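Local coordinates for protein predicted protease of the collagenase family (Methanopyrus kandleri, PDB 5D88) that binds a zinc ion and probably acts as a peptidase of the U32 family, built on a TIM-barrel fold, at residues Gly52-Leu57 and Ser140-Val145; Gln81-Phe86 and Gly117-Asp122; Leu125-Ala130 and Glu155-Asp160; Glu149-Phe154 and Glu180-Glu185; Leu186-Gly191 and Glu240-Val245. One frame throughout, in Å; residues are numbered along the deposited sequence. Where two conformers were deposited one is given.

Overall arrangement
All five contacts lie on one TIM barrel, an eight-stranded parallel sheet ringed by helices. Contacts 2 and 5 are strand pairs within the barrel wall, 79-83 with 117-120 and 185-190 with 244-247; their centres are about 16 Å apart, yet Gln81 and Arg187 meet inside. Contact 1 joins two loops that follow strands 43-47 and 136-139, about 8 Å between centres from contact 2, which is nested within its chain loop. Contacts 3 and 4 share helix 148-157 on the outer layer, about 12 Å apart between centres, and alternate along the chain. Contact 5 follows last. In contacts 1 to 4, loops after the strands and outer helices reach the second subunit.

Contact 1. Residues Gly52-Leu57 and Ser140-Val145; sequences GVATLL and SHTAAV. With ACT (acetate ion), chain C.
Thr55 holds OG1 beside its backbone N and anti to its carbonyl carbon (chi1 -71°), while Thr142 keeps OG1 in the crowded position between N and carbonyl carbon, hydrogen-bonded to Asp85 O, which leaves CG2 to reach across. His141 also has its ring in the crowded position (chi1 76°). These groups meet where two loops of the TIM barrel, following strands 43-47 and 136-139, come together, buried, at the C-terminal end of the barrel. The second loop opens with an ST turn: Ser140 OG accepts the N-H of Thr142 at 3.2 Å in an almost straight bond. This turn overlaps the 3-10 turn 141-143, where Ala143 N bonds to Ser140 O.

Across the interface the contacts are van der Waals ones, made by a methyl and a hydroxyl. Thr142 CG2 packs on Thr55 OG1 at 3.6 Å and on Ala54 CB at 4.1 Å, the two threonines crossing at about a right angle. The same methyl lies against one face of the His141 ring, offset toward its rim. Thr55 OG1 stands 3.4 Å from His141 CE1, approaching the ring obliquely. The Thr55 and Ser140 hydroxyls are also hydrogen-bonded to Asp85 OD2, so one carboxylate oxygen ties the two loops together. Asp85 OD1 receives Ala54 N, and the side chain of Ala54 lies about 8 Å from that of the zinc ligand Cys88.

An acetate, probably from the crystallisation liquor, bridges the two loops in the crystal. Leu56 N donates to its OXT at 2.9 Å, and Ile193 N and Arg204 NH2 hold it as well. At the edge of the imidazole, His141 NE2 donates to acetate O at 2.8 Å.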
# COMPACT_ATOMS: atom_id res chain seq x y z
N GLY A 52 -12.23 -8.46 5.79
CA GLY A 52 -11.19 -7.85 4.98
C GLY A 52 -9.92 -8.68 4.90
O GLY A 52 -9.22 -8.87 5.90
N VAL A 53 -9.64 -9.16 3.69
CA VAL A 53 -8.48 -10.00 3.39
C VAL A 53 -7.76 -9.38 2.19
O VAL A 53 -8.39 -9.12 1.15
CB VAL A 53 -8.89 -11.45 3.09
CG1 VAL A 53 -7.65 -12.29 2.76
CG2 VAL A 53 -9.63 -12.05 4.30
N ALA A 54 -6.45 -9.13 2.34
CA ALA A 54 -5.62 -8.63 1.24
C ALA A 54 -4.92 -9.73 0.47
O ALA A 54 -4.58 -9.55 -0.71
CB ALA A 54 -4.56 -7.67 1.79
N THR A 55 -4.64 -10.86 1.11
CA THR A 55 -4.01 -11.97 0.41
C THR A 55 -4.90 -12.38 -0.76
O THR A 55 -6.12 -12.45 -0.64
CB THR A 55 -3.80 -13.14 1.38
OG1 THR A 55 -2.77 -12.80 2.32
CG2 THR A 55 -3.36 -14.39 0.68
N LEU A 56 -4.26 -12.61 -1.91
CA LEU A 56 -4.95 -12.87 -3.18
C LEU A 56 -5.16 -14.37 -3.35
O LEU A 56 -4.20 -15.12 -3.60
CB LEU A 56 -4.15 -12.29 -4.35
CG LEU A 56 -3.82 -10.79 -4.29
CD1 LEU A 56 -3.00 -10.34 -5.49
CD2 LEU A 56 -5.10 -9.95 -4.18
N LEU A 57 -6.41 -14.79 -3.30
CA LEU A 57 -6.77 -16.20 -3.27
C LEU A 57 -7.70 -16.58 -4.40
O LEU A 57 -8.38 -15.72 -4.97
CB LEU A 57 -7.45 -16.55 -1.95
CG LEU A 57 -6.58 -16.27 -0.74
CD1 LEU A 57 -7.37 -16.58 0.53
CD2 LEU A 57 -5.27 -17.07 -0.80
N SER A 140 1.04 -10.22 8.77
CA SER A 140 0.96 -10.85 7.46
C SER A 140 2.09 -10.40 6.55
O SER A 140 2.59 -9.28 6.64
CB SER A 140 -0.37 -10.49 6.79
OG SER A 140 -0.54 -11.22 5.58
N HIS A 141 2.45 -11.28 5.61
CA HIS A 141 3.33 -10.88 4.53
C HIS A 141 2.77 -9.72 3.71
O HIS A 141 3.53 -9.03 3.05
CB HIS A 141 3.63 -12.08 3.63
CG HIS A 141 2.51 -12.43 2.72
ND1 HIS A 141 1.40 -13.13 3.14
CD2 HIS A 141 2.32 -12.16 1.41
CE1 HIS A 141 0.55 -13.24 2.13
NE2 HIS A 141 1.09 -12.68 1.06
N THR A 142 1.45 -9.47 3.76
CA THR A 142 0.93 -8.34 2.98
C THR A 142 1.31 -6.98 3.57
O THR A 142 1.11 -5.96 2.91
CB THR A 142 -0.59 -8.41 2.87
OG1 THR A 142 -1.14 -8.36 4.19
CG2 THR A 142 -1.01 -9.70 2.14
N ALA A 143 1.86 -6.95 4.79
CA ALA A 143 2.41 -5.72 5.33
C ALA A 143 3.79 -5.39 4.76
O ALA A 143 4.32 -4.30 5.04
CB ALA A 143 2.49 -5.81 6.85
N ALA A 144 4.40 -6.31 4.02
CA ALA A 144 5.66 -6.07 3.29
C ALA A 144 6.82 -5.71 4.22
O ALA A 144 7.63 -4.83 3.92
CB ALA A 144 5.47 -4.98 2.23
N VAL A 145 6.95 -6.42 5.34
CA VAL A 145 8.06 -6.20 6.26
C VAL A 145 9.32 -6.79 5.63
O VAL A 145 9.48 -8.01 5.53
CB VAL A 145 7.79 -6.81 7.63
CG1 VAL A 145 9.01 -6.64 8.52
CG2 VAL A 145 6.58 -6.15 8.29
C ACT C . -0.60 -13.10 -2.03
O ACT C . 0.58 -12.94 -1.65
OXT ACT C . -1.37 -12.12 -1.88
CH3 ACT C . -1.06 -14.39 -2.67

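Contact 2. Residues Gln81-Phe86 and Gly117-Asp122; sequences QALMDF and GVVVAD
A beta-alpha-beta unit of the TIM barrel supplies this pair: strands 79-83 and 117-120 run parallel as wall neighbours, with helix 98-113 making the crossover. Three backbone bonds join them. Ala82 N donates to Gly117 O from above the carbonyl plane, Val119 N to Ala82 O at 2.8 Å nearly along the C=O axis, and Met84 N to Val119 O at 2.9 Å.

On the face bearing Gln81, Leu83 and Val119, Leu83 CD1 rests on Val119 CG1 at 3.6 Å, and Gln81 turns its OE1 to Val119 CG2 while its hydrogen bond goes to Arg187. On the face of Ala82 and Val118, beneath helix 98-113, Ala82 CB lies against Val118 CG1, which Met84 CB also nears.

Past Met84 the direct backbone bonding gives way to a water. It takes the N-H of Ala121 (N to water O 2.9 Å) and donates to Met84 O and Phe86 O, the latter at 2.7 Å, above the centre of the Phe86 ring. Phe86 CE1 meets Asp122 OD2 edge-on at 3.6 Å; OD2 is hydrogen-bonded to His93, and OD1 caps Tyr124 N and meets Tyr225 of the second subunit. This parallel beta-alpha-beta pairing is the repeating unit of a TIM barrel.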
# COMPACT_ATOMS: atom_id res chain seq x y z
N GLN A 81 -5.70 -19.92 13.07
CA GLN A 81 -5.55 -18.48 12.99
C GLN A 81 -6.47 -17.92 11.92
O GLN A 81 -6.65 -18.51 10.85
CB GLN A 81 -4.10 -18.08 12.71
CG GLN A 81 -3.17 -18.43 13.86
CD GLN A 81 -1.70 -18.17 13.58
OE1 GLN A 81 -1.28 -17.97 12.44
NE2 GLN A 81 -0.90 -18.18 14.64
N ALA A 82 -7.10 -16.80 12.25
CA ALA A 82 -7.91 -16.05 11.32
C ALA A 82 -7.01 -15.16 10.48
O ALA A 82 -6.17 -14.44 11.02
CB ALA A 82 -8.93 -15.18 12.07
N LEU A 83 -7.21 -15.19 9.17
CA LEU A 83 -6.53 -14.28 8.24
C LEU A 83 -7.45 -13.09 7.99
O LEU A 83 -8.51 -13.23 7.36
CB LEU A 83 -6.17 -15.00 6.94
CG LEU A 83 -5.44 -14.20 5.87
CD1 LEU A 83 -4.04 -13.77 6.36
CD2 LEU A 83 -5.32 -15.03 4.62
N MET A 84 -7.03 -11.93 8.48
CA MET A 84 -7.78 -10.68 8.40
C MET A 84 -6.77 -9.59 8.06
O MET A 84 -6.57 -8.63 8.80
CB MET A 84 -8.52 -10.37 9.70
CG MET A 84 -9.54 -9.26 9.55
SD MET A 84 -10.48 -9.01 11.05
CE MET A 84 -9.16 -8.46 12.08
N ASP A 85 -6.08 -9.76 6.93
CA ASP A 85 -4.88 -8.97 6.65
C ASP A 85 -5.11 -7.88 5.62
O ASP A 85 -4.19 -7.52 4.90
CB ASP A 85 -3.72 -9.87 6.23
CG ASP A 85 -3.93 -10.57 4.90
OD1 ASP A 85 -5.04 -10.61 4.37
OD2 ASP A 85 -2.94 -11.10 4.39
N PHE A 86 -6.30 -7.30 5.61
CA PHE A 86 -6.55 -6.12 4.79
C PHE A 86 -5.47 -5.07 4.96
O PHE A 86 -4.96 -4.84 6.07
CB PHE A 86 -7.93 -5.51 5.10
CG PHE A 86 -8.11 -5.04 6.51
CD1 PHE A 86 -7.67 -3.79 6.89
CD2 PHE A 86 -8.76 -5.85 7.43
CE1 PHE A 86 -7.87 -3.34 8.16
CE2 PHE A 86 -8.98 -5.41 8.72
CZ PHE A 86 -8.52 -4.15 9.09
N GLY A 117 -5.08 -17.20 17.08
CA GLY A 117 -4.33 -16.04 16.66
C GLY A 117 -4.98 -15.40 15.46
O GLY A 117 -5.94 -15.93 14.88
N VAL A 118 -4.43 -14.25 15.08
CA VAL A 118 -4.95 -13.45 13.98
C VAL A 118 -3.78 -12.94 13.16
O VAL A 118 -2.79 -12.45 13.72
CB VAL A 118 -5.82 -12.26 14.45
CG1 VAL A 118 -6.59 -11.70 13.28
CG2 VAL A 118 -6.79 -12.67 15.55
N VAL A 119 -3.89 -13.09 11.84
CA VAL A 119 -2.89 -12.64 10.89
C VAL A 119 -3.40 -11.35 10.27
O VAL A 119 -4.41 -11.35 9.56
CB VAL A 119 -2.62 -13.70 9.81
CG1 VAL A 119 -1.51 -13.24 8.87
CG2 VAL A 119 -2.27 -15.07 10.44
N VAL A 120 -2.71 -10.24 10.55
CA VAL A 120 -3.17 -8.91 10.16
C VAL A 120 -2.02 -8.16 9.52
O VAL A 120 -0.85 -8.48 9.71
CB VAL A 120 -3.70 -8.12 11.38
CG1 VAL A 120 -4.86 -8.87 12.02
CG2 VAL A 120 -2.61 -7.86 12.41
N ALA A 121 -2.36 -7.11 8.80
CA ALA A 121 -1.38 -6.17 8.26
C ALA A 121 -1.43 -4.79 8.89
O ALA A 121 -0.40 -4.15 9.04
CB ALA A 121 -1.57 -6.03 6.76
N ASP A 122 -2.62 -4.30 9.22
CA ASP A 122 -2.79 -2.92 9.62
C ASP A 122 -2.13 -2.70 10.97
O ASP A 122 -2.47 -3.38 11.94
CB ASP A 122 -4.28 -2.63 9.65
CG ASP A 122 -4.64 -1.16 9.90
OD1 ASP A 122 -3.81 -0.38 10.37
OD2 ASP A 122 -5.80 -0.79 9.62
O HOH W 1 -5.05 -6.07 8.51

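Contact 3. Residues Leu125-Ala130 and Glu155-Asp160; sequences LVEVLA and ERLGAD
Helix 148-157 ends in a Schellman motif, and that helix end lies against the flank of helix 123-132 in the outer layer of the TIM barrel. Gly158, with positive phi (125°), is the residue that leaves the helix; its N bonds back to Glu155 O at 2.9 Å, and Ala159 N reaches Phe154 O, closing the last turn.

The apolar contacts are few and centre on Val126 and Leu157. Val126 CG1, anti to its backbone N, points at Leu157 CB from 3.9 Å, the two side chains crossing at about a right angle. Val126 also touches Val120 and Val137 of the barrel wall.

Polar groups take part through weaker contacts. Glu127 CA approaches Leu157 O at 3.4 Å in a CA-H...O contact, well directed at 157°. The extended Glu127 side chain crosses Leu157 obliquely, with OE2 3.6 Å from Leu157 CD2. Glu127 OE2 is 5.9 Å from Arg156 NH1, too far for a salt bridge, though the opposite charges may still attract; Arg156 NH2 is hydrogen-bonded to His153 ND1 and to Met228 O of the second subunit. That Met228 also packs on Glu127 and Leu157, which places this edge at the dimer interface.

Close backbone packing completes the contact. Val126 CG1 lies 3.7 Å from Ala159 N. At Gly158 a beta carbon would lie 2.2 Å from Ala130 CB and would also be jammed against the preceding carbonyl, so glycine lets the chain pass, leaving Ala130 CB 3.5 Å from Gly158 O.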
# COMPACT_ATOMS: atom_id res chain seq x y z
N LEU A 125 -4.47 -2.40 13.94
CA LEU A 125 -5.02 -3.66 14.43
C LEU A 125 -4.00 -4.41 15.28
O LEU A 125 -4.37 -5.06 16.26
CB LEU A 125 -5.46 -4.55 13.28
CG LEU A 125 -6.93 -4.46 12.95
CD1 LEU A 125 -7.29 -3.01 12.56
CD2 LEU A 125 -7.21 -5.45 11.86
N VAL A 126 -2.73 -4.40 14.87
CA VAL A 126 -1.69 -5.02 15.68
C VAL A 126 -1.74 -4.47 17.09
O VAL A 126 -1.71 -5.21 18.08
CB VAL A 126 -0.30 -4.79 15.05
CG1 VAL A 126 0.82 -5.27 15.97
CG2 VAL A 126 -0.18 -5.49 13.69
N GLU A 127 -1.80 -3.15 17.19
CA GLU A 127 -1.76 -2.49 18.49
C GLU A 127 -2.98 -2.84 19.33
O GLU A 127 -2.86 -3.16 20.53
CB GLU A 127 -1.63 -0.98 18.27
CG GLU A 127 -1.21 -0.19 19.46
CD GLU A 127 -0.92 1.25 19.07
OE1 GLU A 127 -1.72 1.84 18.30
OE2 GLU A 127 0.12 1.78 19.50
N VAL A 128 -4.17 -2.78 18.74
CA VAL A 128 -5.38 -3.07 19.50
C VAL A 128 -5.40 -4.53 19.93
O VAL A 128 -5.75 -4.85 21.08
CB VAL A 128 -6.64 -2.71 18.69
CG1 VAL A 128 -7.90 -3.12 19.43
CG2 VAL A 128 -6.70 -1.20 18.39
N LEU A 129 -5.06 -5.45 19.02
CA LEU A 129 -5.04 -6.88 19.35
C LEU A 129 -4.07 -7.17 20.49
O LEU A 129 -4.42 -7.89 21.43
CB LEU A 129 -4.64 -7.72 18.13
CG LEU A 129 -5.79 -8.13 17.25
CD1 LEU A 129 -5.23 -8.57 15.90
CD2 LEU A 129 -6.62 -9.25 17.93
N ALA A 130 -2.86 -6.62 20.41
CA ALA A 130 -1.85 -6.90 21.43
C ALA A 130 -2.23 -6.32 22.78
O ALA A 130 -1.94 -6.91 23.82
CB ALA A 130 -0.50 -6.36 20.98
N GLU A 155 7.11 -5.03 16.00
CA GLU A 155 7.31 -5.64 17.31
C GLU A 155 6.88 -4.69 18.42
O GLU A 155 6.18 -5.08 19.37
CB GLU A 155 8.78 -6.03 17.48
CG GLU A 155 9.10 -6.59 18.87
CD GLU A 155 10.56 -7.02 19.02
OE1 GLU A 155 11.46 -6.15 18.92
OE2 GLU A 155 10.81 -8.22 19.23
N ARG A 156 7.29 -3.42 18.31
CA ARG A 156 6.96 -2.42 19.32
C ARG A 156 5.45 -2.23 19.43
O ARG A 156 4.93 -2.02 20.54
CB ARG A 156 7.65 -1.11 18.99
CG ARG A 156 7.53 -0.06 20.10
CD ARG A 156 8.27 1.25 19.79
NE ARG A 156 8.02 1.72 18.43
CZ ARG A 156 6.92 2.38 18.05
NH1 ARG A 156 5.95 2.64 18.93
NH2 ARG A 156 6.80 2.76 16.79
N LEU A 157 4.73 -2.36 18.32
CA LEU A 157 3.28 -2.24 18.35
C LEU A 157 2.61 -3.46 18.95
O LEU A 157 1.43 -3.38 19.32
CB LEU A 157 2.72 -2.02 16.95
CG LEU A 157 3.03 -0.68 16.29
CD1 LEU A 157 2.59 -0.80 14.83
CD2 LEU A 157 2.33 0.50 16.97
N GLY A 158 3.32 -4.59 19.06
CA GLY A 158 2.80 -5.75 19.75
C GLY A 158 2.78 -7.05 18.96
O GLY A 158 2.16 -8.03 19.40
N ALA A 159 3.45 -7.11 17.82
CA ALA A 159 3.47 -8.36 17.09
C ALA A 159 4.16 -9.45 17.89
O ALA A 159 5.17 -9.21 18.56
CB ALA A 159 4.18 -8.19 15.74
N ASP A 160 3.61 -10.67 17.82
CA ASP A 160 4.24 -11.88 18.35
C ASP A 160 5.05 -12.62 17.30
O ASP A 160 6.04 -13.28 17.62
CB ASP A 160 3.17 -12.83 18.90
CG ASP A 160 2.40 -12.24 20.08
OD1 ASP A 160 3.06 -11.74 21.02
OD2 ASP A 160 1.15 -12.28 20.07

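Contact 4. Residues Glu149-Phe154 and Glu180-Glu185; sequences EKAWHF and ERVSVE
Stacking dominates where helix 148-157 meets the end of helix 172-181 and the turn that leads to strand 185-190. The guanidinium of Arg181 lies flat on the Trp152 indole, the two planes only 18° apart, and makes a cation-pi contact with CZ 4.1 Å from the centroid of the five-membered ring. NH2 sits over the face, 3.6 Å from Trp152 CG and offset toward the rim. Trp152 CG is anti to its backbone N (chi1 -175°), and the Arg181 chain, after starting anti to its own N, bends at chi2 (74°) to lay its end over the ring. Trp152 CE3 also lies over the centre of the His153 imidazole. A leucine in place of Trp152 would remove the flat aromatic surface and would probably leave the Arg181 guanidinium without its cation-pi partner and less fixed in orientation.

The polar part is lighter. Glu149 OE2 is 4.1 Å from Arg181 NH1, beyond salt-bridge range; in the conformer given, this separation and the exposed position suggest a modest attraction. Ser183 N is hydrogen-bonded to Glu155 OE2, further along helix 148-157.

Apolar contacts lie deeper. Val182 CG1, beside its backbone N, presses on the helix backbone at Trp152 CA (3.6 Å) and on Ala151 CB (4.0 Å). Ala151 in turn touches Ile162 of strand 161-163. The flank of one outer helix packed on the end of the next and on the turn into its strand, beside strand 161-163, belongs to the helical layer of a TIM barrel.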
# COMPACT_ATOMS: atom_id res chain seq x y z
N GLU A 149 14.20 -2.28 10.41
CA GLU A 149 13.45 -1.13 10.91
C GLU A 149 11.96 -1.42 10.94
O GLU A 149 11.28 -1.16 11.95
CB GLU A 149 13.73 0.09 10.03
CG GLU A 149 15.15 0.67 10.14
CD GLU A 149 16.25 -0.19 9.50
OE1 GLU A 149 16.02 -0.89 8.49
OE2 GLU A 149 17.38 -0.15 10.03
N LYS A 150 11.41 -1.92 9.84
CA LYS A 150 9.99 -2.22 9.78
C LYS A 150 9.62 -3.30 10.78
O LYS A 150 8.58 -3.21 11.45
CB LYS A 150 9.59 -2.64 8.37
CG LYS A 150 9.44 -1.48 7.43
CD LYS A 150 8.80 -1.87 6.09
CE LYS A 150 8.30 -0.60 5.38
NZ LYS A 150 7.93 -0.78 3.95
N ALA A 151 10.45 -4.33 10.89
CA ALA A 151 10.17 -5.38 11.86
C ALA A 151 10.15 -4.82 13.27
O ALA A 151 9.27 -5.17 14.07
CB ALA A 151 11.23 -6.48 11.74
N TRP A 152 11.10 -3.94 13.59
CA TRP A 152 11.19 -3.42 14.95
C TRP A 152 9.95 -2.61 15.31
O TRP A 152 9.44 -2.70 16.44
CB TRP A 152 12.46 -2.58 15.08
CG TRP A 152 12.70 -2.09 16.48
CD1 TRP A 152 13.34 -2.76 17.49
CD2 TRP A 152 12.27 -0.85 17.04
NE1 TRP A 152 13.34 -2.00 18.63
CE2 TRP A 152 12.69 -0.83 18.38
CE3 TRP A 152 11.58 0.25 16.53
CZ2 TRP A 152 12.44 0.26 19.21
CZ3 TRP A 152 11.33 1.32 17.37
CH2 TRP A 152 11.76 1.32 18.69
N HIS A 153 9.42 -1.82 14.38
CA HIS A 153 8.22 -1.06 14.68
C HIS A 153 7.02 -1.97 14.87
O HIS A 153 6.20 -1.72 15.77
CB HIS A 153 7.99 -0.02 13.60
CG HIS A 153 8.93 1.15 13.71
ND1 HIS A 153 8.70 2.20 14.57
CD2 HIS A 153 10.12 1.41 13.11
CE1 HIS A 153 9.69 3.07 14.48
NE2 HIS A 153 10.57 2.61 13.61
N PHE A 154 6.89 -3.04 14.06
CA PHE A 154 5.76 -3.94 14.28
C PHE A 154 5.89 -4.68 15.60
O PHE A 154 4.88 -4.91 16.29
CB PHE A 154 5.61 -4.91 13.10
CG PHE A 154 4.75 -4.39 12.00
CD1 PHE A 154 3.37 -4.42 12.09
CD2 PHE A 154 5.32 -3.87 10.86
CE1 PHE A 154 2.58 -3.96 11.05
CE2 PHE A 154 4.53 -3.40 9.84
CZ PHE A 154 3.17 -3.44 9.93
N GLU A 180 18.69 -9.96 14.31
CA GLU A 180 19.55 -9.20 15.21
C GLU A 180 18.77 -8.09 15.91
O GLU A 180 19.11 -7.69 17.02
CB GLU A 180 20.73 -8.60 14.44
CG GLU A 180 21.78 -9.61 13.98
CD GLU A 180 22.74 -9.02 12.92
OE1 GLU A 180 22.74 -7.78 12.77
OE2 GLU A 180 23.47 -9.79 12.24
N ARG A 181 17.69 -7.62 15.29
CA ARG A 181 16.98 -6.44 15.73
C ARG A 181 15.77 -6.76 16.60
O ARG A 181 15.46 -5.98 17.51
CB ARG A 181 16.51 -5.64 14.52
CG ARG A 181 15.98 -4.27 14.84
CD ARG A 181 17.10 -3.31 15.19
NE ARG A 181 16.56 -2.12 15.84
CZ ARG A 181 16.09 -1.04 15.21
NH1 ARG A 181 16.11 -0.97 13.88
NH2 ARG A 181 15.62 -0.03 15.92
N VAL A 182 15.09 -7.87 16.35
CA VAL A 182 13.83 -8.16 17.02
C VAL A 182 13.90 -9.53 17.68
O VAL A 182 14.75 -10.37 17.36
CB VAL A 182 12.63 -8.10 16.06
CG1 VAL A 182 12.47 -6.71 15.50
CG2 VAL A 182 12.78 -9.11 14.95
N SER A 183 12.98 -9.75 18.60
CA SER A 183 12.91 -10.99 19.36
C SER A 183 11.69 -11.83 19.00
O SER A 183 11.52 -12.91 19.56
CB SER A 183 12.91 -10.67 20.85
OG SER A 183 14.18 -10.19 21.23
N VAL A 184 10.84 -11.36 18.08
CA VAL A 184 9.64 -12.08 17.68
C VAL A 184 10.00 -13.34 16.91
O VAL A 184 11.14 -13.51 16.44
CB VAL A 184 8.72 -11.21 16.80
CG1 VAL A 184 8.19 -10.03 17.56
CG2 VAL A 184 9.47 -10.76 15.52
N GLU A 185 9.02 -14.22 16.76
CA GLU A 185 9.15 -15.33 15.84
C GLU A 185 9.07 -14.82 14.41
O GLU A 185 8.33 -13.87 14.12
CB GLU A 185 8.04 -16.36 16.09
CG GLU A 185 7.98 -16.88 17.51
CD GLU A 185 9.21 -17.65 17.87
OE1 GLU A 185 9.40 -18.72 17.28
OE2 GLU A 185 9.98 -17.20 18.75

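Contact 5. Residues Leu186-Gly191 and Glu240-Val245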
# COMPACT_ATOMS: atom_id res chain seq x y z
N LEU A 186 9.81 -15.45 13.51
CA LEU A 186 9.74 -15.10 12.10
C LEU A 186 9.09 -16.22 11.30
O LEU A 186 9.47 -17.39 11.42
CB LEU A 186 11.11 -14.78 11.54
CG LEU A 186 11.79 -13.60 12.21
CD1 LEU A 186 13.13 -13.43 11.54
CD2 LEU A 186 10.98 -12.31 12.10
N ARG A 187 8.15 -15.83 10.45
CA ARG A 187 7.42 -16.72 9.58
C ARG A 187 7.74 -16.40 8.13
O ARG A 187 7.98 -15.24 7.77
CB ARG A 187 5.92 -16.56 9.81
CG ARG A 187 5.00 -17.39 8.94
CD ARG A 187 3.52 -17.10 9.24
NE ARG A 187 3.04 -17.78 10.44
CZ ARG A 187 1.76 -17.91 10.77
NH1 ARG A 187 0.80 -17.42 10.00
NH2 ARG A 187 1.45 -18.54 11.89
N THR A 188 7.74 -17.45 7.30
CA THR A 188 7.86 -17.32 5.86
C THR A 188 6.61 -17.86 5.19
O THR A 188 6.08 -18.90 5.60
CB THR A 188 9.09 -18.08 5.34
OG1 THR A 188 9.12 -18.01 3.92
CG2 THR A 188 9.07 -19.54 5.77
N ALA A 189 6.13 -17.13 4.19
CA ALA A 189 4.96 -17.53 3.41
C ALA A 189 5.43 -18.09 2.08
O ALA A 189 6.18 -17.42 1.37
CB ALA A 189 4.04 -16.34 3.15
N VAL A 190 4.99 -19.31 1.76
CA VAL A 190 5.37 -20.01 0.53
C VAL A 190 4.21 -20.00 -0.44
O VAL A 190 3.11 -20.47 -0.11
CB VAL A 190 5.80 -21.45 0.83
CG1 VAL A 190 6.24 -22.16 -0.45
CG2 VAL A 190 6.90 -21.45 1.90
N GLY A 191 4.46 -19.53 -1.66
CA GLY A 191 3.42 -19.37 -2.64
C GLY A 191 2.79 -18.01 -2.58
O GLY A 191 1.67 -17.84 -3.07
N GLU A 240 15.16 -23.26 7.17
CA GLU A 240 16.03 -23.19 8.34
C GLU A 240 16.20 -21.77 8.85
O GLU A 240 16.65 -21.58 9.99
CB GLU A 240 17.40 -23.83 8.02
CG GLU A 240 18.30 -23.03 7.06
CD GLU A 240 18.01 -23.29 5.58
OE1 GLU A 240 16.96 -23.88 5.24
OE2 GLU A 240 18.84 -22.88 4.74
N LEU A 241 15.84 -20.76 8.05
CA LEU A 241 15.95 -19.37 8.49
C LEU A 241 14.77 -18.94 9.34
O LEU A 241 14.81 -17.86 9.93
CB LEU A 241 16.04 -18.42 7.30
CG LEU A 241 17.10 -18.69 6.22
CD1 LEU A 241 17.04 -17.67 5.07
CD2 LEU A 241 18.45 -18.68 6.87
N PHE A 242 13.72 -19.74 9.41
CA PHE A 242 12.46 -19.27 9.96
C PHE A 242 11.98 -20.18 11.08
O PHE A 242 12.35 -21.35 11.16
CB PHE A 242 11.41 -19.19 8.86
CG PHE A 242 11.75 -18.18 7.80
CD1 PHE A 242 11.47 -16.84 7.99
CD2 PHE A 242 12.38 -18.58 6.63
CE1 PHE A 242 11.79 -15.92 7.00
CE2 PHE A 242 12.70 -17.67 5.65
CZ PHE A 242 12.41 -16.33 5.84
N ASP A 243 11.18 -19.61 11.96
CA ASP A 243 10.56 -20.35 13.04
C ASP A 243 9.26 -21.02 12.62
O ASP A 243 8.87 -22.03 13.23
CB ASP A 243 10.27 -19.41 14.20
CG ASP A 243 11.50 -18.68 14.67
OD1 ASP A 243 12.43 -19.35 15.18
OD2 ASP A 243 11.56 -17.45 14.52
N GLU A 244 8.60 -20.47 11.59
CA GLU A 244 7.28 -20.92 11.14
C GLU A 244 7.24 -20.85 9.64
O GLU A 244 7.77 -19.91 9.05
CB GLU A 244 6.16 -20.04 11.69
CG GLU A 244 6.11 -20.02 13.19
CD GLU A 244 5.00 -19.16 13.77
OE1 GLU A 244 4.11 -18.67 13.02
OE2 GLU A 244 5.01 -18.97 15.01
N VAL A 245 6.57 -21.83 9.03
CA VAL A 245 6.36 -21.89 7.59
C VAL A 245 4.87 -21.88 7.35
O VAL A 245 4.14 -22.67 7.96
CB VAL A 245 7.00 -23.14 6.96
CG1 VAL A 245 6.70 -23.19 5.47
CG2 VAL A 245 8.48 -23.12 7.15
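Arg187 grips Glu244 side-on, with NE and NH2 both donating to the single oxygen OE1, each at 2.9 Å. OE1 lies in the guanidinium plane, taking NE on its anti lone pair and NH2 from above the carboxylate plane. The Arg187 chain runs out anti to its backbone N and bends only at chi3 (-79°), which swings the group round to the acid. On the face bearing Thr188 and Val245, Thr188 CB stands over the centre of the Phe242 ring in a CH-pi contact, 3.4 Å from the centroid, and Thr188 CG2 touches the ring from the same side.

The backbone sets these side chains in register. Strands 185-190 and 244-247 are the seventh and eighth of the TIM barrel, parallel, with Arg187 opposite Glu244 and Thr188 opposite Val245. Thr188 N donates to Glu244 O at 3.0 Å. Leu186 O accepts two N-H groups, from Asp243 at 2.9 Å and from Glu244 at 3.2 Å, where the chain enters its strand. Leu186 N in turn meets Asp243 OD2 at 2.8 Å on the anti lone pair, nearly straight at 174°.

Charges further out hold both acids: Arg179 salt-bridges Asp243 OD2, and Arg23 pairs with Glu244 OE2. Arg187 NH2 is also hydrogen-bonded to Gln81, and Trp25 makes a cation-pi contact with the guanidinium. Replacing Arg187 by a leucine would remove both donors to Glu244 OE1 and the contacts with Gln81 and Trp25, and would probably leave the carboxylate leaning on Arg23 alone among the partners described.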